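Long-range contacts in putative chemotaxis protein (Desulfovibrio vulgaris str. Hildenborough, PDB 3H4Y), which probably acts as a CheX-type chemotaxis phosphatase that dephosphorylates the response regulator CheY: residues S3-I14 / Q30-K38; V49-N57 / M112-S120. One frame throughout, in Å; residues are numbered along the deposited sequence. Where two conformers were deposited one is given.

Interaction 1: residues S3-I14 / Q30-K38; sequences SVNGIEVAKPFI and QPGKPYVKK
Pro34 packs against the N-terminal arm of the chain, where two successive beta turns, type I' from Val4 to Ile7 and type I from Ile7 to Ala10, lead into helix 10-25. It sits in the break of strand 30-37, an outermost strand, within this chain, of the six-stranded antiparallel sheet of this CheX-like domain. The proline ring can be followed atom by atom: CB lies 3.7 Å from Ala10 CB and also meets Val4 O, CG touches Ala10 CB again and approaches Ile14 CD1, and CD comes up against Ser3 O. The arm at Val4 covers one face of the ring, and Ala10 CB meets its CB-CG edge. One helical turn past Ala10, Ile14 reaches the strand with both its branches, CG2 resting on Pro31 CG and CD1 extending to Pro34.

Before the helix, Ile7 lays its CD1 over the backbone of the strand, 3.3 Å from Tyr35 CA, and also reaches Val36 CG1 at 4.0 Å. Ile140, on the neighbouring strand 137-144, adds to the packing around Ala10.

The direct polar link is made by Asn5. With its CG swung anti to the backbone nitrogen (chi1 -169°), the amide lies over the aliphatic part of Lys33, the two side chains crossing obliquely, and Lys33 CG is 3.6 Å from Asn5 ND2. Two waters add bridges: one donates to both Ser3 O and Gly32 O, the other donates to Asn5 OD1 and accepts a weak bond from Lys33 NZ. The Asn5 amide is turned so that Pro34 O lies almost in its plane, and Asn5 ND2 donates to Pro34 O at 2.8 Å, with an angle of 164° at the hydrogen.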
loop_
_atom_site.group_PDB
_atom_site.type_symbol
_atom_site.label_atom_id
_atom_site.label_comp_id
_atom_site.label_asym_id
_atom_site.label_seq_id
_atom_site.Cartn_x
_atom_site.Cartn_y
_atom_site.Cartn_z
ATOM N N SER A 3 -21.551 15.684 -8.337
ATOM C CA SER A 3 -22.138 14.587 -9.171
ATOM C C SER A 3 -21.399 13.292 -8.857
ATOM O O SER A 3 -20.167 13.192 -9.045
ATOM C CB SER A 3 -22.041 14.920 -10.665
ATOM O OG SER A 3 -20.699 14.845 -11.133
ATOM N N VAL A 4 -22.137 12.290 -8.387
ATOM C CA VAL A 4 -21.484 11.091 -7.913
ATOM C C VAL A 4 -21.936 9.793 -8.570
ATOM O O VAL A 4 -21.557 8.718 -8.103
ATOM C CB VAL A 4 -21.538 11.010 -6.360
ATOM C CG1 VAL A 4 -20.692 12.145 -5.765
ATOM C CG2 VAL A 4 -22.989 11.057 -5.835
ATOM N N ASN A 5 -22.717 9.877 -9.650
ATOM C CA ASN A 5 -23.093 8.674 -10.391
ATOM C C ASN A 5 -23.692 7.619 -9.441
ATOM O O ASN A 5 -23.421 6.416 -9.576
ATOM C CB ASN A 5 -21.844 8.111 -11.108
ATOM C CG ASN A 5 -22.170 7.001 -12.118
ATOM O OD1 ASN A 5 -23.260 6.963 -12.703
ATOM N ND2 ASN A 5 -21.217 6.091 -12.316
ATOM N N GLY A 6 -24.486 8.099 -8.474
ATOM C CA GLY A 6 -25.162 7.245 -7.491
ATOM C C GLY A 6 -24.289 6.646 -6.399
ATOM O O GLY A 6 -24.744 5.759 -5.672
ATOM N N ILE A 7 -23.041 7.113 -6.281
ATOM C CA ILE A 7 -22.096 6.558 -5.316
ATOM C C ILE A 7 -21.902 7.579 -4.209
ATOM O O ILE A 7 -21.068 8.486 -4.318
ATOM C CB ILE A 7 -20.760 6.214 -5.993
ATOM C CG1 ILE A 7 -20.999 5.225 -7.136
ATOM C CG2 ILE A 7 -19.768 5.613 -4.988
ATOM C CD1 ILE A 7 -19.835 5.138 -8.080
ATOM N N GLU A 8 -22.715 7.444 -3.161
ATOM C CA GLU A 8 -22.690 8.372 -2.019
ATOM C C GLU A 8 -21.343 8.477 -1.308
ATOM O O GLU A 8 -20.969 9.583 -0.895
ATOM C CB GLU A 8 -23.756 8.021 -0.984
ATOM C CG GLU A 8 -25.148 8.473 -1.382
ATOM C CD GLU A 8 -25.216 9.979 -1.534
ATOM O OE1 GLU A 8 -24.997 10.686 -0.523
ATOM O OE2 GLU A 8 -25.477 10.447 -2.667
ATOM N N VAL A 9 -20.622 7.366 -1.167
ATOM C CA VAL A 9 -19.296 7.432 -0.557
ATOM C C VAL A 9 -18.270 8.243 -1.378
ATOM O O VAL A 9 -17.212 8.580 -0.867
ATOM C CB VAL A 9 -18.701 6.057 -0.214
ATOM C CG1 VAL A 9 -19.546 5.383 0.855
ATOM C CG2 VAL A 9 -18.533 5.168 -1.465
ATOM N N ALA A 10 -18.572 8.570 -2.631
ATOM C CA ALA A 10 -17.655 9.390 -3.412
ATOM C C ALA A 10 -17.600 10.817 -2.864
ATOM O O ALA A 10 -16.606 11.498 -3.019
ATOM C CB ALA A 10 -18.053 9.404 -4.881
ATOM N N LYS A 11 -18.690 11.278 -2.246
ATOM C CA LYS A 11 -18.758 12.657 -1.763
ATOM C C LYS A 11 -17.633 13.093 -0.834
ATOM O O LYS A 11 -16.968 14.095 -1.123
ATOM C CB LYS A 11 -20.147 12.998 -1.174
ATOM C CG LYS A 11 -21.254 12.972 -2.231
ATOM C CD LYS A 11 -22.609 13.378 -1.641
ATOM C CE LYS A 11 -23.727 13.294 -2.683
ATOM N NZ LYS A 11 -25.086 13.441 -2.060
ATOM N N PRO A 12 -17.390 12.344 0.264
ATOM C CA PRO A 12 -16.285 12.737 1.158
ATOM C C PRO A 12 -14.903 12.689 0.463
ATOM O O PRO A 12 -13.996 13.463 0.806
ATOM C CB PRO A 12 -16.419 11.759 2.339
ATOM C CG PRO A 12 -17.279 10.636 1.843
ATOM C CD PRO A 12 -18.144 11.176 0.786
ATOM N N PHE A 13 -14.730 11.780 -0.493
ATOM C CA PHE A 13 -13.471 11.716 -1.256
ATOM C C PHE A 13 -13.268 12.873 -2.194
ATOM O O PHE A 13 -12.146 13.388 -2.323
ATOM C CB PHE A 13 -13.335 10.352 -1.956
ATOM C CG PHE A 13 -12.955 9.265 -1.004
ATOM C CD1 PHE A 13 -11.623 9.096 -0.625
ATOM C CD2 PHE A 13 -13.928 8.462 -0.400
ATOM C CE1 PHE A 13 -11.275 8.149 0.305
ATOM C CE2 PHE A 13 -13.569 7.503 0.530
ATOM C CZ PHE A 13 -12.220 7.358 0.881
ATOM N N ILE A 14 -14.338 13.283 -2.867
ATOM C CA ILE A 14 -14.220 14.432 -3.759
ATOM C C ILE A 14 -13.940 15.688 -2.930
ATOM O O ILE A 14 -13.037 16.452 -3.244
ATOM C CB ILE A 14 -15.482 14.571 -4.627
ATOM C CG1 ILE A 14 -15.554 13.419 -5.618
ATOM C CG2 ILE A 14 -15.492 15.947 -5.361
ATOM C CD1 ILE A 14 -16.944 13.291 -6.289
ATOM N N GLN A 30 -10.372 18.595 -10.879
ATOM C CA GLN A 30 -11.726 18.400 -11.386
ATOM C C GLN A 30 -12.039 16.923 -11.385
ATOM O O GLN A 30 -11.425 16.169 -12.137
ATOM C CB GLN A 30 -11.810 18.938 -12.821
ATOM C CG GLN A 30 -13.093 18.577 -13.583
ATOM C CD GLN A 30 -14.300 19.225 -12.957
ATOM O OE1 GLN A 30 -14.370 20.448 -12.891
ATOM N NE2 GLN A 30 -15.261 18.408 -12.478
ATOM N N PRO A 31 -13.008 16.487 -10.578
ATOM C CA PRO A 31 -13.399 15.071 -10.620
ATOM C C PRO A 31 -14.123 14.693 -11.908
ATOM O O PRO A 31 -14.858 15.522 -12.497
ATOM C CB PRO A 31 -14.365 14.944 -9.439
ATOM C CG PRO A 31 -14.918 16.287 -9.275
ATOM C CD PRO A 31 -13.822 17.253 -9.620
ATOM N N GLY A 32 -13.892 13.467 -12.361
ATOM C CA GLY A 32 -14.689 12.824 -13.385
ATOM C C GLY A 32 -15.775 12.013 -12.684
ATOM O O GLY A 32 -16.173 12.319 -11.539
ATOM N N LYS A 33 -16.240 10.985 -13.366
ATOM C CA LYS A 33 -17.397 10.201 -12.907
ATOM C C LYS A 33 -16.991 9.122 -11.943
ATOM O O LYS A 33 -16.231 8.228 -12.310
ATOM C CB LYS A 33 -18.088 9.536 -14.098
ATOM C CG LYS A 33 -19.430 8.917 -13.739
ATOM C CD LYS A 33 -20.225 8.494 -14.962
ATOM C CE LYS A 33 -19.693 7.228 -15.593
ATOM N NZ LYS A 33 -20.396 6.994 -16.906
ATOM N N PRO A 34 -17.516 9.144 -10.702
ATOM C CA PRO A 34 -17.195 8.031 -9.839
ATOM C C PRO A 34 -17.821 6.737 -10.329
ATOM O O PRO A 34 -18.873 6.762 -10.973
ATOM C CB PRO A 34 -17.823 8.449 -8.494
ATOM C CG PRO A 34 -17.888 9.886 -8.557
ATOM C CD PRO A 34 -18.220 10.202 -9.972
ATOM N N TYR A 35 -17.150 5.629 -10.077
ATOM C CA TYR A 35 -17.694 4.305 -10.435
ATOM C C TYR A 35 -17.158 3.244 -9.490
ATOM O O TYR A 35 -16.176 3.462 -8.778
ATOM C CB TYR A 35 -17.351 3.944 -11.885
ATOM C CG TYR A 35 -15.884 3.692 -12.151
ATOM C CD1 TYR A 35 -15.032 4.743 -12.425
ATOM C CD2 TYR A 35 -15.353 2.406 -12.125
ATOM C CE1 TYR A 35 -13.689 4.533 -12.685
ATOM C CE2 TYR A 35 -14.008 2.182 -12.373
ATOM C CZ TYR A 35 -13.180 3.241 -12.654
ATOM O OH TYR A 35 -11.815 3.049 -12.874
ATOM N N VAL A 36 -17.826 2.094 -9.466
ATOM C CA VAL A 36 -17.357 0.938 -8.692
ATOM C C VAL A 36 -17.145 -0.268 -9.623
ATOM O O VAL A 36 -17.908 -0.498 -10.568
ATOM C CB VAL A 36 -18.295 0.600 -7.508
ATOM C CG1 VAL A 36 -18.333 1.739 -6.499
ATOM C CG2 VAL A 36 -19.701 0.280 -8.009
ATOM N N LYS A 37 -16.083 -1.014 -9.388
ATOM C CA LYS A 37 -15.819 -2.186 -10.181
ATOM C C LYS A 37 -15.038 -3.255 -9.411
ATOM O O LYS A 37 -14.041 -2.947 -8.755
ATOM C CB LYS A 37 -15.038 -1.741 -11.416
ATOM C CG LYS A 37 -14.680 -2.828 -12.397
ATOM C CD LYS A 37 -14.018 -2.210 -13.636
ATOM C CE LYS A 37 -13.110 -3.180 -14.373
ATOM N NZ LYS A 37 -13.882 -4.289 -15.009
ATOM N N LYS A 38 -15.466 -4.513 -9.518
ATOM C CA LYS A 38 -14.726 -5.611 -8.939
ATOM C C LYS A 38 -13.351 -5.675 -9.577
ATOM O O LYS A 38 -13.216 -5.546 -10.806
ATOM C CB LYS A 38 -15.448 -6.949 -9.187
ATOM C CG LYS A 38 -14.802 -8.150 -8.450
ATOM C CD LYS A 38 -15.087 -8.140 -6.936
ATOM C CE LYS A 38 -14.439 -9.339 -6.194
ATOM N NZ LYS A 38 -12.939 -9.291 -6.004
HETATM O O HOH W 1 -17.895 13.935 -10.177
HETATM O O HOH W 2 -23.068 5.797 -15.197
#

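Interaction 2: residues V49-N57 / M112-S120; sequences VIGITGHKN and MVFQGSTPS
The Phe114 ring is sandwiched between a methyl group and a water. Over one face sits Ile52 CD1, 3.9 Å from the ring centroid and 17° off the normal, a CH-pi contact; on the opposite face lies a water that accepts from Lys56 N and donates to Val113 O. At the edge, near the ring plane, comes Asn57 N, while Lys56 O approaches obliquely, 3.3 Å from Phe114 CE1. Ile52 reaches the ring because its CG1 stands between its backbone nitrogen and carbonyl carbon (chi1 63°), and Phe153 of strand 147-155 packs against both side chains.

Ile52 and Phe114 come from segments that pair as antiparallel strands at the edge of the six-stranded sheet within this chain, interrupted by a register shift. Thr53 and Gln115 form a hydrogen-bonded pair, with Gln115 N to Thr53 O at 2.9 Å, and Ile52 faces Gly116 as a non-hydrogen-bonded pair. Val49 and Ser120 pair again further along, one residue out of step.

Between the two paired regions Ser117 replaces a backbone acceptor with its side chain. Its N donates to Gly51 O, and its OG accepts from Gly51 N at 2.9 Å while donating to Thr118 O. Ile50 covers this irregular section, with CG2 against Ser117 and CG1 3.9 Å from Pro119 CB, the Ile50 and Pro119 side chains lying side by side.

The polar ends on the other surface lead to the second subunit: Thr53 OG1 bonds to its own counterpart there, and Ser120 OG to His131 of that subunit. Ser120 also pairs with a strand of that chain, extending the sheet across the interface. The chemistry therefore implies a two-sided strand pair: Ile50 and Ile52 offer hydrocarbon toward helix 84-109, while Thr53 and Ser120, with Val49 beside them, offer hydroxyls to the second subunit.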
loop_
_atom_site.group_PDB
_atom_site.type_symbol
_atom_site.label_atom_id
_atom_site.label_comp_id
_atom_site.label_asym_id
_atom_site.label_seq_id
_atom_site.Cartn_x
_atom_site.Cartn_y
_atom_site.Cartn_z
ATOM N N VAL A 49 -0.613 4.407 -0.933
ATOM C CA VAL A 49 -1.625 3.465 -0.420
ATOM C C VAL A 49 -1.685 3.622 1.091
ATOM O O VAL A 49 -0.651 3.729 1.731
ATOM C CB VAL A 49 -1.297 1.997 -0.807
ATOM C CG1 VAL A 49 -2.246 0.987 -0.120
ATOM C CG2 VAL A 49 -1.316 1.802 -2.337
ATOM N N ILE A 50 -2.907 3.668 1.621
ATOM C CA ILE A 50 -3.189 3.689 3.058
ATOM C C ILE A 50 -4.168 2.576 3.338
ATOM O O ILE A 50 -5.162 2.402 2.636
ATOM C CB ILE A 50 -3.773 5.030 3.501
ATOM C CG1 ILE A 50 -2.655 6.079 3.484
ATOM C CG2 ILE A 50 -4.516 4.927 4.860
ATOM C CD1 ILE A 50 -3.112 7.488 3.764
ATOM N N GLY A 51 -3.911 1.823 4.393
ATOM C CA GLY A 51 -4.853 0.801 4.864
ATOM C C GLY A 51 -5.789 1.408 5.878
ATOM O O GLY A 51 -5.371 2.214 6.720
ATOM N N ILE A 52 -7.060 1.031 5.795
ATOM C CA ILE A 52 -8.082 1.516 6.731
ATOM C C ILE A 52 -8.701 0.300 7.454
ATOM O O ILE A 52 -8.848 -0.800 6.883
ATOM C CB ILE A 52 -9.150 2.422 6.024
ATOM C CG1 ILE A 52 -9.956 1.682 4.965
ATOM C CG2 ILE A 52 -8.476 3.674 5.467
ATOM C CD1 ILE A 52 -11.018 2.506 4.207
ATOM N N THR A 53 -9.050 0.519 8.706
ATOM C CA THR A 53 -9.516 -0.549 9.582
ATOM C C THR A 53 -10.701 -0.112 10.406
ATOM O O THR A 53 -10.946 1.079 10.573
ATOM C CB THR A 53 -8.387 -0.992 10.550
ATOM O OG1 THR A 53 -8.034 0.065 11.439
ATOM C CG2 THR A 53 -7.135 -1.474 9.783
ATOM N N GLY A 54 -11.424 -1.092 10.955
ATOM C CA GLY A 54 -12.575 -0.817 11.817
ATOM C C GLY A 54 -13.499 -2.028 11.728
ATOM O O GLY A 54 -13.052 -3.152 11.444
ATOM N N HIS A 55 -14.787 -1.773 11.897
ATOM C CA HIS A 55 -15.801 -2.807 11.692
ATOM C C HIS A 55 -15.690 -3.370 10.255
ATOM O O HIS A 55 -15.883 -4.570 10.030
ATOM C CB HIS A 55 -17.178 -2.224 11.997
ATOM C CG HIS A 55 -18.315 -3.145 11.675
ATOM N ND1 HIS A 55 -18.435 -4.403 12.227
ATOM C CD2 HIS A 55 -19.395 -2.980 10.872
ATOM C CE1 HIS A 55 -19.533 -4.980 11.764
ATOM N NE2 HIS A 55 -20.134 -4.136 10.944
ATOM N N LYS A 56 -15.374 -2.476 9.308
ATOM C CA LYS A 56 -15.058 -2.816 7.922
ATOM C C LYS A 56 -13.585 -2.419 7.688
ATOM O O LYS A 56 -13.072 -1.494 8.336
ATOM C CB LYS A 56 -15.986 -2.063 6.960
ATOM C CG LYS A 56 -17.495 -2.414 7.110
ATOM C CD LYS A 56 -17.811 -3.831 6.673
ATOM C CE LYS A 56 -19.254 -4.258 6.997
ATOM N NZ LYS A 56 -20.221 -3.617 6.054
ATOM N N ASN A 57 -12.918 -3.139 6.786
ATOM C CA ASN A 57 -11.482 -2.967 6.520
ATOM C C ASN A 57 -11.231 -2.845 5.035
ATOM O O ASN A 57 -11.899 -3.472 4.239
ATOM C CB ASN A 57 -10.668 -4.120 7.112
ATOM C CG ASN A 57 -10.885 -4.261 8.632
ATOM O OD1 ASN A 57 -10.281 -3.551 9.448
ATOM N ND2 ASN A 57 -11.752 -5.202 9.010
HETATM N N MSE A 112 -19.749 5.479 9.074
HETATM C CA MSE A 112 -18.695 4.493 8.876
HETATM C C MSE A 112 -17.385 4.981 9.442
HETATM O O MSE A 112 -16.750 5.843 8.873
HETATM C CB MSE A 112 -18.530 4.182 7.409
HETATM C CG MSE A 112 -19.436 3.091 6.964
HETATM SE SE MSE A 112 -18.875 2.627 5.220
HETATM C CE MSE A 112 -19.698 4.096 4.294
ATOM N N VAL A 113 -17.002 4.410 10.574
ATOM C CA VAL A 113 -15.789 4.805 11.283
ATOM C C VAL A 113 -14.621 3.908 10.912
ATOM O O VAL A 113 -14.670 2.689 11.110
ATOM C CB VAL A 113 -15.989 4.704 12.774
ATOM C CG1 VAL A 113 -14.733 5.111 13.496
ATOM C CG2 VAL A 113 -17.188 5.607 13.198
ATOM N N PHE A 114 -13.586 4.555 10.357
ATOM C CA PHE A 114 -12.332 3.913 9.976
ATOM C C PHE A 114 -11.159 4.613 10.613
ATOM O O PHE A 114 -11.112 5.854 10.631
ATOM C CB PHE A 114 -12.105 4.037 8.482
ATOM C CG PHE A 114 -13.047 3.258 7.619
ATOM C CD1 PHE A 114 -12.843 1.890 7.387
ATOM C CD2 PHE A 114 -14.097 3.900 6.991
ATOM C CE1 PHE A 114 -13.664 1.197 6.548
ATOM C CE2 PHE A 114 -14.970 3.201 6.152
ATOM C CZ PHE A 114 -14.768 1.853 5.921
ATOM N N GLN A 115 -10.203 3.815 11.060
ATOM C CA GLN A 115 -8.868 4.256 11.413
ATOM C C GLN A 115 -7.987 4.117 10.158
ATOM O O GLN A 115 -8.280 3.325 9.258
ATOM C CB GLN A 115 -8.321 3.385 12.542
ATOM C CG GLN A 115 -8.932 3.712 13.956
ATOM C CD GLN A 115 -10.454 3.450 14.127
ATOM O OE1 GLN A 115 -10.910 2.301 14.143
ATOM N NE2 GLN A 115 -11.227 4.530 14.330
ATOM N N GLY A 116 -6.962 4.943 10.053
ATOM C CA GLY A 116 -6.068 4.901 8.911
ATOM C C GLY A 116 -4.611 4.696 9.303
ATOM O O GLY A 116 -4.132 5.244 10.290
ATOM N N SER A 117 -3.882 3.993 8.437
ATOM C CA SER A 117 -2.456 3.783 8.596
ATOM C C SER A 117 -1.663 4.989 8.042
ATOM O O SER A 117 -2.198 5.915 7.429
ATOM C CB SER A 117 -2.052 2.501 7.841
ATOM O OG SER A 117 -1.997 2.717 6.436
ATOM N N THR A 118 -0.352 4.925 8.207
ATOM C CA THR A 118 0.516 5.844 7.486
ATOM C C THR A 118 0.618 5.357 6.023
ATOM O O THR A 118 0.271 4.231 5.665
ATOM C CB THR A 118 1.895 5.932 8.138
ATOM O OG1 THR A 118 2.432 4.628 8.307
ATOM C CG2 THR A 118 1.773 6.623 9.505
ATOM N N PRO A 119 0.989 6.271 5.128
ATOM C CA PRO A 119 1.038 5.912 3.710
ATOM C C PRO A 119 2.291 5.175 3.255
ATOM O O PRO A 119 3.347 5.286 3.865
ATOM C CB PRO A 119 0.985 7.266 3.005
ATOM C CG PRO A 119 1.468 8.241 3.982
ATOM C CD PRO A 119 1.345 7.677 5.379
ATOM N N SER A 120 2.142 4.411 2.184
ATOM C CA SER A 120 3.274 3.763 1.498
ATOM C C SER A 120 3.275 4.304 0.083
ATOM O O SER A 120 2.258 4.209 -0.616
ATOM C CB SER A 120 3.102 2.249 1.480
ATOM O OG SER A 120 2.890 1.766 2.820
HETATM O O HOH W 3 -9.532 0.031 13.747
HETATM O O HOH W 4 -15.507 0.938 12.791
HETATM O O HOH W 5 -15.110 0.518 9.499
#

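How the interactions relate
Interactions 1 and 2 involve the two outermost strands, within this chain, of the same six-stranded antiparallel sheet, 30-37 and 114-124, and the centres of the two interactions are about 19 Å apart. They nevertheless touch, since Val9 CG1, in the turn leading into helix 10-25, packs 3.7 Å from CE of Met112, a selenomethionine in interaction 2. Phe153, on a strand between them, meets Phe13 and Val9 as well as Ile52 and Phe114, so it touches both segment 3-14 and the Ile52-Phe114 pair of interaction 2. Interaction 1 is a surface contact; its Val36 side chain lies about 4 Å from a bound methylpentanediol, probably from the crystallisation liquor. Interaction 2 is largely buried.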